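PDB 2IVF: ethylbenzene dehydrogenase beta-subunit from Aromatoleum aromaticum, which is a ferredoxin-like iron-sulfur subunit that binds three SF4 clusters and one F3S cluster within a three-subunit complex. Local coordinates for residues Arg17-Ile23 against Arg235-Asp241; Gly47-Trp53 against Tyr200-Val204; Tyr272-Met276 against Val309-His314. Residue numbers count along the deposited sequence, not the author numbering.

Interactions 1 and 3 reach the same mixed sheet through neighbouring strands. Strands 19-24 and 235-239 pair in interaction 1. Strand 270-273, whose end is part of interaction 3, is the other neighbour of strand 19-24. The two contacts touch where Ile-23 O lies 3.0 Å from Val-273 N, a probable hydrogen bond. Their centres are about 19 Å apart. Interaction 2 is about 26 Å from interaction 1 and 35 Å from interaction 3, centre to centre. Along the chain it falls between the two strands of interaction 1; interaction 3 follows both. N-terminal strand 19-24 thus ties distant parts of the chain into one sheet. Interaction 2 joins another loop to strand 199-202 beside a different SF4 cluster.

Interaction 1. Residues Arg17-Ile23 against Arg235-Asp241; sequences RQLVTVI and RAFGYLD. With SF4 (iron/sulfur cluster), chain T.
Strands 19-23 and 235-239 run antiparallel. Their axes come within 4.6 Å at 164°. Val-20/Gly-238 and Val-22/Ala-236 are hydrogen-bonded pairs. Leu-19/Tyr-239, Thr-21/Phe-237 and Ile-23/Arg-235 are non-hydrogen-bonded pairs, with CA-CA distances of 4.5, 4.5 and 4.8 Å. Val-20 N to Gly-238 O is 2.8 Å and Gly-238 N to Val-20 O is 3.0 Å. Val-22 N to Ala-236 O is 2.8 Å and Ala-236 N to Val-22 O is 2.9 Å. Leu-240 N to Gln-18 O (3.0 Å) extends the ladder. Gly-238 has phi/psi 161/-170, which calls for glycine. The pair forms one edge of the chain's four-stranded mixed sheet, strand 235-239 being outermost within this chain.

Leu-19, Thr-21, Ile-23, Arg-235, Phe-237 and Tyr-239 share one face. Leu-19 (m, t) puts CD2 over the Tyr-239 ring, 3.6 Å from its centroid, a CH-pi contact. The Arg-17 guanidinium stacks on the opposite face, with CZ 3.9 Å from the centroid. Arg-17 NE donates a straight bond to Asp-241 OD2 (2.8 Å), and NH2 a short but weak one to Asp-241 OD1 (2.6 Å); together they form a salt bridge. On the other face, Val-20 and Val-22 pack on helix 246-253.

Arg-235 (m, m, t) brings NE to 3.3 Å from S4 of the SF4 cluster of chain T. Hydrogen bonds from NH1 to Asn-227 and NH2 to Asn-54 thus hold its charge beside the cluster.

Interaction 2. Residues Gly47-Trp53 against Tyr200-Val204; sequences GTEHMRW and YFNPV. With SF4 (iron/sulfur cluster), chain U.
Tyr-200, Gly-47 and Met-51 bury the most surface here. Residues 47-53 form a loop with a type I turn from Thr-48 to Met-51. Residues 200-204 begin in strand form and run on into a turn.

Gly-47 (phi/psi 89/-4) sits against Asn-202, CA-CA 4.7 Å. Its CA is 3.2 Å from Asn-202 OD1, so a CB would clash. Asn-202 OD1 accepts from Val-204 N (2.9 Å), an Asx turn; its ND2 is hydrogen-bonded to Glu-209. His-50 NE2 gives Phe-201 O a weak hydrogen bond (2.9 Å).

Met-51 (m, t, t) lays CG 3.6 Å from Tyr-200 CB. Its SD takes a weak bond from Trp-53 NE1 (3.4 Å). Tyr-200 (chi1 m) lies slid past the Trp-53 five-membered ring, centroids 5.6 Å apart, planes at 29°. Water 2 joins Tyr-200 OH (2.7 Å) to Trp-53 O (2.8 Å).

Trp-53 CE3 is 3.6 Å from S3 of the SF4 cluster of chain U. Apolar contacts, weak polar ties and a water thus join the loop of this pocket residue to strand 199-202.

Interaction 3. Residues Tyr272-Met276 against Val309-His314; sequences YVPPM and VLAVLH. With PO4 (phosphate ion), chain P.
Strand 270-273 ends at Val-273, and the chain runs on extended through Pro-274 and Pro-275 (psi 157 and 134) to Met-276 (phi/psi -69/-42). Residues 309-314 are regular helix, with Leu-313 N to Val-309 O at 2.9 Å and His-314 N to Leu-310 O at 3.0 Å. The closest CA atoms are those of Met-276 and Leu-310, 6.3 Å apart.

One helix face, made of Val-309, Leu-310, Leu-313 and His-314, meets the extended chain. The Pro-274 ring is a bump set against the first two of these. Its CD is 3.5 Å from Val-309 CG1, and its CG is 4.1 Å from Leu-310 CD2. Leu-310 (m, t) pushes CD2 into the bend after the prolines, 3.5 Å from Pro-275 O and 4.1 Å from Met-276 CA. Leu-313 (m, t) fills the next hollow. Its CD1 lies 3.9 Å from Val-273 CG1, 3.7 Å from Pro-274 O and 4.1 Å from Met-276 CG. Leu-332 of helix 327-333 touches both Val-273 and Leu-313.

Met-276 (m, t, m) curls over the His-314 ring, with SD 4.2 Å from its centroid and over its face. Water 3 lies 2.9 Å from Met-276 O and 2.5 Å from His-314 NE2. His-314 ND1 donates a very short bond (2.4 Å) to O2 of a phosphate ion, probably from the crystallisation liquor, which Arg-317 and Arg-321 also hold.

This is apolar packing of one helix face on the Pro-Pro segment that follows strand 270-273, with a Met-aromatic Met-276/His-314 contact. It joins helix 306-321 to the mixed sheet.

Interaction 1. Residues Arg17-Ile23 against Arg235-Asp241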
# COMPACT_ATOMS: atom_id res chain seq x y z
N ARG B 17 -7.39 30.90 -21.05
CA ARG B 17 -7.33 29.48 -21.23
C ARG B 17 -7.61 28.82 -19.90
O ARG B 17 -7.60 29.46 -18.84
CB ARG B 17 -5.95 29.05 -21.73
CG ARG B 17 -5.48 29.83 -22.94
CD ARG B 17 -4.12 29.33 -23.40
NE ARG B 17 -4.21 28.03 -24.04
CZ ARG B 17 -3.17 27.37 -24.55
NH1 ARG B 17 -1.95 27.88 -24.47
NH2 ARG B 17 -3.34 26.18 -25.12
N GLN B 18 -7.84 27.53 -19.95
CA GLN B 18 -8.22 26.78 -18.78
C GLN B 18 -7.45 25.48 -18.75
O GLN B 18 -7.60 24.65 -19.66
CB GLN B 18 -9.70 26.45 -18.84
CG GLN B 18 -10.21 25.68 -17.66
CD GLN B 18 -10.13 26.44 -16.35
OE1 GLN B 18 -10.68 27.54 -16.22
NE2 GLN B 18 -9.45 25.86 -15.35
N LEU B 19 -6.64 25.32 -17.71
CA LEU B 19 -6.03 24.06 -17.40
C LEU B 19 -7.07 23.10 -16.89
O LEU B 19 -7.90 23.46 -16.08
CB LEU B 19 -4.90 24.24 -16.38
CG LEU B 19 -3.62 24.91 -16.90
CD1 LEU B 19 -2.57 25.23 -15.79
CD2 LEU B 19 -2.98 24.05 -17.96
N VAL B 20 -7.02 21.88 -17.40
CA VAL B 20 -7.94 20.83 -17.00
C VAL B 20 -7.21 19.53 -16.76
O VAL B 20 -6.10 19.30 -17.27
CB VAL B 20 -9.05 20.60 -18.02
CG1 VAL B 20 -9.73 21.95 -18.46
CG2 VAL B 20 -8.56 19.83 -19.16
N THR B 21 -7.84 18.72 -15.91
CA THR B 21 -7.39 17.39 -15.65
C THR B 21 -8.52 16.44 -16.03
O THR B 21 -9.70 16.72 -15.82
CB THR B 21 -7.04 17.18 -14.16
OG1 THR B 21 -5.84 17.92 -13.81
CG2 THR B 21 -6.80 15.69 -13.88
N VAL B 22 -8.15 15.34 -16.62
CA VAL B 22 -9.07 14.23 -16.83
C VAL B 22 -8.62 13.10 -15.91
O VAL B 22 -7.42 12.79 -15.81
CB VAL B 22 -9.06 13.74 -18.28
CG1 VAL B 22 -9.74 12.36 -18.42
CG2 VAL B 22 -9.72 14.81 -19.19
N ILE B 23 -9.57 12.46 -15.24
CA ILE B 23 -9.26 11.33 -14.33
C ILE B 23 -10.07 10.15 -14.78
O ILE B 23 -11.28 10.23 -14.87
CB ILE B 23 -9.67 11.68 -12.88
CG1 ILE B 23 -8.92 12.95 -12.45
CG2 ILE B 23 -9.52 10.44 -11.94
CD1 ILE B 23 -9.18 13.46 -11.01
N ARG B 235 -4.42 9.83 -15.13
CA ARG B 235 -4.55 11.27 -15.15
C ARG B 235 -4.03 11.84 -16.46
O ARG B 235 -2.96 11.48 -16.91
CB ARG B 235 -3.70 11.85 -14.04
CG ARG B 235 -3.98 11.41 -12.63
CD ARG B 235 -5.26 11.92 -12.18
NE ARG B 235 -5.41 11.72 -10.76
CZ ARG B 235 -5.35 12.67 -9.82
NH1 ARG B 235 -5.10 13.93 -10.12
NH2 ARG B 235 -5.55 12.35 -8.56
N ALA B 236 -4.77 12.73 -17.07
CA ALA B 236 -4.25 13.55 -18.14
C ALA B 236 -4.45 15.01 -17.80
O ALA B 236 -5.34 15.38 -17.02
CB ALA B 236 -4.94 13.19 -19.50
N PHE B 237 -3.62 15.84 -18.41
CA PHE B 237 -3.52 17.21 -17.99
C PHE B 237 -3.21 18.06 -19.20
O PHE B 237 -2.47 17.65 -20.10
CB PHE B 237 -2.35 17.37 -17.00
CG PHE B 237 -2.19 18.78 -16.48
CD1 PHE B 237 -3.20 19.38 -15.77
CD2 PHE B 237 -1.01 19.51 -16.68
CE1 PHE B 237 -3.05 20.68 -15.27
CE2 PHE B 237 -0.85 20.79 -16.17
CZ PHE B 237 -1.86 21.38 -15.49
N GLY B 238 -3.76 19.26 -19.22
CA GLY B 238 -3.40 20.20 -20.26
C GLY B 238 -4.40 21.30 -20.40
O GLY B 238 -5.30 21.40 -19.59
N TYR B 239 -4.26 22.09 -21.46
CA TYR B 239 -5.19 23.17 -21.78
C TYR B 239 -6.37 22.62 -22.57
O TYR B 239 -6.19 21.93 -23.58
CB TYR B 239 -4.53 24.24 -22.59
CG TYR B 239 -3.48 25.00 -21.83
CD1 TYR B 239 -3.83 25.98 -20.88
CD2 TYR B 239 -2.15 24.76 -22.04
CE1 TYR B 239 -2.86 26.70 -20.20
CE2 TYR B 239 -1.17 25.48 -21.38
CZ TYR B 239 -1.53 26.44 -20.48
OH TYR B 239 -0.52 27.11 -19.83
N LEU B 240 -7.56 22.97 -22.14
CA LEU B 240 -8.77 22.46 -22.77
C LEU B 240 -8.86 22.85 -24.28
O LEU B 240 -9.46 22.10 -25.07
CB LEU B 240 -9.99 22.95 -21.99
CG LEU B 240 -11.36 22.44 -22.41
CD1 LEU B 240 -11.50 20.98 -22.18
CD2 LEU B 240 -12.42 23.17 -21.66
N ASP B 241 -8.27 23.98 -24.65
CA ASP B 241 -8.28 24.48 -26.03
C ASP B 241 -7.22 23.86 -26.92
O ASP B 241 -7.23 24.06 -28.13
CB ASP B 241 -8.08 26.00 -26.06
CG ASP B 241 -6.74 26.40 -25.48
OD1 ASP B 241 -5.71 26.31 -26.17
OD2 ASP B 241 -6.71 26.80 -24.31
FE1 SF4 T . -6.05 6.73 -8.42
FE2 SF4 T . -4.52 8.69 -7.27
FE3 SF4 T . -3.79 7.50 -9.57
FE4 SF4 T . -3.59 6.05 -7.30
S1 SF4 T . -2.43 7.93 -7.78
S2 SF4 T . -4.43 5.36 -9.32
S3 SF4 T . -5.43 6.86 -6.22
S4 SF4 T . -5.67 8.81 -9.23
O HOH W 1 -8.52 26.51 -22.68

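Interaction 2. Residues Gly47-Trp53 against Tyr200-Val204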
# COMPACT_ATOMS: atom_id res chain seq x y z
N GLY B 47 -0.95 23.97 10.30
CA GLY B 47 -2.24 24.46 9.89
C GLY B 47 -2.76 23.92 8.56
O GLY B 47 -3.88 24.22 8.22
N THR B 48 -1.98 23.11 7.83
CA THR B 48 -2.41 22.49 6.55
C THR B 48 -2.51 20.95 6.63
O THR B 48 -2.89 20.29 5.67
CB THR B 48 -1.42 22.81 5.43
OG1 THR B 48 -0.17 22.15 5.70
CG2 THR B 48 -1.20 24.38 5.28
N GLU B 49 -2.16 20.40 7.79
CA GLU B 49 -1.97 18.96 7.92
C GLU B 49 -3.23 18.17 7.65
O GLU B 49 -3.16 17.07 7.12
CB GLU B 49 -1.48 18.63 9.34
CG GLU B 49 -0.15 19.24 9.69
CD GLU B 49 -0.26 20.43 10.62
OE1 GLU B 49 -1.26 21.20 10.53
OE2 GLU B 49 0.67 20.57 11.44
N HIS B 50 -4.38 18.72 8.00
CA HIS B 50 -5.65 18.12 7.67
C HIS B 50 -6.06 18.24 6.20
O HIS B 50 -7.01 17.63 5.81
CB HIS B 50 -6.77 18.76 8.48
CG HIS B 50 -6.98 20.22 8.19
ND1 HIS B 50 -6.10 21.19 8.62
CD2 HIS B 50 -7.93 20.87 7.47
CE1 HIS B 50 -6.53 22.38 8.21
NE2 HIS B 50 -7.65 22.22 7.53
N MET B 51 -5.39 19.11 5.44
CA MET B 51 -5.83 19.39 4.09
C MET B 51 -5.34 18.34 3.14
O MET B 51 -4.12 18.08 3.06
CB MET B 51 -5.29 20.72 3.63
CG MET B 51 -5.61 21.89 4.54
SD MET B 51 -4.84 23.39 3.88
CE MET B 51 -5.37 24.64 5.07
N ARG B 52 -6.28 17.73 2.42
CA ARG B 52 -5.98 16.82 1.32
C ARG B 52 -6.50 17.45 0.07
O ARG B 52 -7.59 17.13 -0.41
CB ARG B 52 -6.60 15.43 1.56
CG ARG B 52 -5.84 14.61 2.57
CD ARG B 52 -6.34 14.90 3.99
NE ARG B 52 -5.64 14.07 4.98
CZ ARG B 52 -5.94 14.08 6.26
NH1 ARG B 52 -6.88 14.88 6.72
NH2 ARG B 52 -5.31 13.29 7.11
N TRP B 53 -5.72 18.39 -0.44
CA TRP B 53 -6.10 19.14 -1.63
C TRP B 53 -6.35 18.15 -2.75
O TRP B 53 -7.30 18.30 -3.47
CB TRP B 53 -5.04 20.13 -2.05
CG TRP B 53 -4.74 21.23 -1.11
CD1 TRP B 53 -5.46 21.65 -0.02
CD2 TRP B 53 -3.65 22.15 -1.23
NE1 TRP B 53 -4.88 22.73 0.53
CE2 TRP B 53 -3.77 23.08 -0.19
CE3 TRP B 53 -2.59 22.28 -2.14
CZ2 TRP B 53 -2.85 24.09 0.01
CZ3 TRP B 53 -1.70 23.29 -1.98
CH2 TRP B 53 -1.84 24.20 -0.91
N TYR B 200 -10.05 25.05 2.24
CA TYR B 200 -9.78 24.52 3.57
C TYR B 200 -9.18 25.59 4.47
O TYR B 200 -8.19 26.22 4.13
CB TYR B 200 -8.78 23.34 3.51
CG TYR B 200 -9.18 22.26 2.54
CD1 TYR B 200 -9.96 21.21 2.95
CD2 TYR B 200 -8.85 22.37 1.20
CE1 TYR B 200 -10.40 20.24 2.02
CE2 TYR B 200 -9.27 21.41 0.27
CZ TYR B 200 -10.03 20.35 0.68
OH TYR B 200 -10.45 19.39 -0.22
N PHE B 201 -9.75 25.75 5.65
CA PHE B 201 -9.25 26.71 6.59
C PHE B 201 -7.93 26.23 7.18
O PHE B 201 -7.79 25.07 7.53
CB PHE B 201 -10.24 26.92 7.72
CG PHE B 201 -9.90 28.05 8.63
CD1 PHE B 201 -9.62 29.32 8.12
CD2 PHE B 201 -9.90 27.86 9.99
CE1 PHE B 201 -9.32 30.34 8.97
CE2 PHE B 201 -9.63 28.89 10.84
CZ PHE B 201 -9.33 30.15 10.33
N ASN B 202 -6.99 27.17 7.28
CA ASN B 202 -5.71 26.97 7.98
C ASN B 202 -5.83 27.75 9.29
O ASN B 202 -5.80 28.97 9.31
CB ASN B 202 -4.57 27.47 7.11
CG ASN B 202 -3.22 27.36 7.76
OD1 ASN B 202 -3.10 27.44 8.98
ND2 ASN B 202 -2.18 27.16 6.95
N PRO B 203 -6.05 27.04 10.39
CA PRO B 203 -6.26 27.67 11.68
C PRO B 203 -5.02 28.28 12.28
O PRO B 203 -5.14 28.97 13.27
CB PRO B 203 -6.78 26.53 12.55
CG PRO B 203 -6.30 25.33 11.95
CD PRO B 203 -6.12 25.58 10.48
N VAL B 204 -3.85 28.00 11.72
CA VAL B 204 -2.61 28.63 12.13
C VAL B 204 -2.44 30.02 11.48
O VAL B 204 -2.28 31.03 12.18
CB VAL B 204 -1.43 27.69 11.84
CG1 VAL B 204 -0.12 28.30 12.23
CG2 VAL B 204 -1.65 26.37 12.66
FE1 SF4 U . -3.58 20.70 -6.68
FE2 SF4 U . -2.11 19.38 -4.96
FE3 SF4 U . -2.69 18.26 -7.33
FE4 SF4 U . -0.91 20.28 -7.26
S1 SF4 U . -0.65 18.20 -6.33
S2 SF4 U . -2.68 20.12 -8.69
S3 SF4 U . -1.77 21.59 -5.53
S4 SF4 U . -4.18 18.80 -5.60
O HOH W 2 -9.53 19.76 -2.75

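Interaction 3. Residues Tyr272-Met276 against Val309-His314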
# COMPACT_ATOMS: atom_id res chain seq x y z
N TYR B 272 -14.11 13.34 -15.61
CA TYR B 272 -13.95 11.97 -15.18
C TYR B 272 -14.48 11.02 -16.25
O TYR B 272 -15.55 11.24 -16.80
CB TYR B 272 -14.74 11.74 -13.91
CG TYR B 272 -14.17 12.46 -12.72
CD1 TYR B 272 -14.54 13.78 -12.45
CD2 TYR B 272 -13.33 11.81 -11.84
CE1 TYR B 272 -14.03 14.43 -11.36
CE2 TYR B 272 -12.78 12.46 -10.77
CZ TYR B 272 -13.13 13.76 -10.52
OH TYR B 272 -12.63 14.41 -9.43
N VAL B 273 -13.68 10.03 -16.60
CA VAL B 273 -14.15 8.88 -17.41
C VAL B 273 -14.84 7.93 -16.43
O VAL B 273 -14.20 7.40 -15.49
CB VAL B 273 -13.02 8.14 -18.15
CG1 VAL B 273 -13.61 7.08 -19.08
CG2 VAL B 273 -12.14 9.15 -18.96
N PRO B 274 -16.15 7.72 -16.62
CA PRO B 274 -16.86 6.94 -15.63
C PRO B 274 -16.48 5.47 -15.72
O PRO B 274 -16.08 4.97 -16.80
CB PRO B 274 -18.33 7.18 -16.00
CG PRO B 274 -18.35 7.42 -17.44
CD PRO B 274 -17.06 8.19 -17.70
N PRO B 275 -16.66 4.74 -14.61
CA PRO B 275 -16.29 3.37 -14.53
C PRO B 275 -17.27 2.46 -15.22
O PRO B 275 -18.48 2.57 -15.00
CB PRO B 275 -16.26 3.10 -13.02
CG PRO B 275 -17.28 3.96 -12.46
CD PRO B 275 -17.28 5.21 -13.35
N MET B 276 -16.74 1.55 -16.00
CA MET B 276 -17.53 0.49 -16.66
C MET B 276 -18.06 -0.50 -15.62
O MET B 276 -19.23 -0.90 -15.68
CB MET B 276 -16.67 -0.23 -17.70
CG MET B 276 -16.26 0.65 -18.89
SD MET B 276 -15.10 -0.19 -19.98
CE MET B 276 -13.60 -0.27 -18.99
N VAL B 309 -21.62 7.56 -22.66
CA VAL B 309 -20.21 7.36 -22.46
C VAL B 309 -19.87 5.88 -22.26
O VAL B 309 -18.94 5.38 -22.86
CB VAL B 309 -19.71 8.19 -21.33
CG1 VAL B 309 -18.25 7.81 -20.99
CG2 VAL B 309 -19.91 9.69 -21.75
N LEU B 310 -20.65 5.19 -21.43
CA LEU B 310 -20.37 3.79 -21.18
C LEU B 310 -20.49 3.02 -22.48
O LEU B 310 -19.70 2.10 -22.77
CB LEU B 310 -21.30 3.24 -20.08
CG LEU B 310 -21.09 3.85 -18.68
CD1 LEU B 310 -22.16 3.31 -17.71
CD2 LEU B 310 -19.67 3.61 -18.13
N ALA B 311 -21.48 3.39 -23.30
CA ALA B 311 -21.70 2.71 -24.55
C ALA B 311 -20.51 2.92 -25.53
O ALA B 311 -20.12 1.99 -26.24
CB ALA B 311 -23.01 3.16 -25.16
N VAL B 312 -19.97 4.14 -25.53
CA VAL B 312 -18.81 4.52 -26.36
C VAL B 312 -17.60 3.71 -25.86
O VAL B 312 -16.85 3.16 -26.66
CB VAL B 312 -18.55 6.02 -26.26
CG1 VAL B 312 -17.19 6.44 -26.94
CG2 VAL B 312 -19.71 6.80 -26.86
N LEU B 313 -17.38 3.66 -24.55
CA LEU B 313 -16.26 2.91 -24.01
C LEU B 313 -16.33 1.46 -24.44
O LEU B 313 -15.33 0.88 -24.84
CB LEU B 313 -16.21 2.98 -22.50
CG LEU B 313 -15.85 4.36 -21.91
CD1 LEU B 313 -16.09 4.40 -20.44
CD2 LEU B 313 -14.39 4.70 -22.23
N HIS B 314 -17.52 0.87 -24.34
CA HIS B 314 -17.65 -0.53 -24.69
C HIS B 314 -17.49 -0.72 -26.17
O HIS B 314 -16.85 -1.68 -26.58
CB HIS B 314 -18.95 -1.09 -24.13
CG HIS B 314 -18.91 -1.27 -22.64
ND1 HIS B 314 -18.12 -2.23 -22.02
CD2 HIS B 314 -19.48 -0.56 -21.64
CE1 HIS B 314 -18.25 -2.13 -20.71
NE2 HIS B 314 -19.07 -1.11 -20.45
P PO4 P . -16.82 -4.57 -24.23
O1 PO4 P . -16.30 -3.91 -25.50
O2 PO4 P . -16.46 -3.67 -23.04
O3 PO4 P . -18.33 -4.76 -24.29
O4 PO4 P . -16.15 -5.92 -24.07
O HOH W 3 -20.37 -0.68 -18.30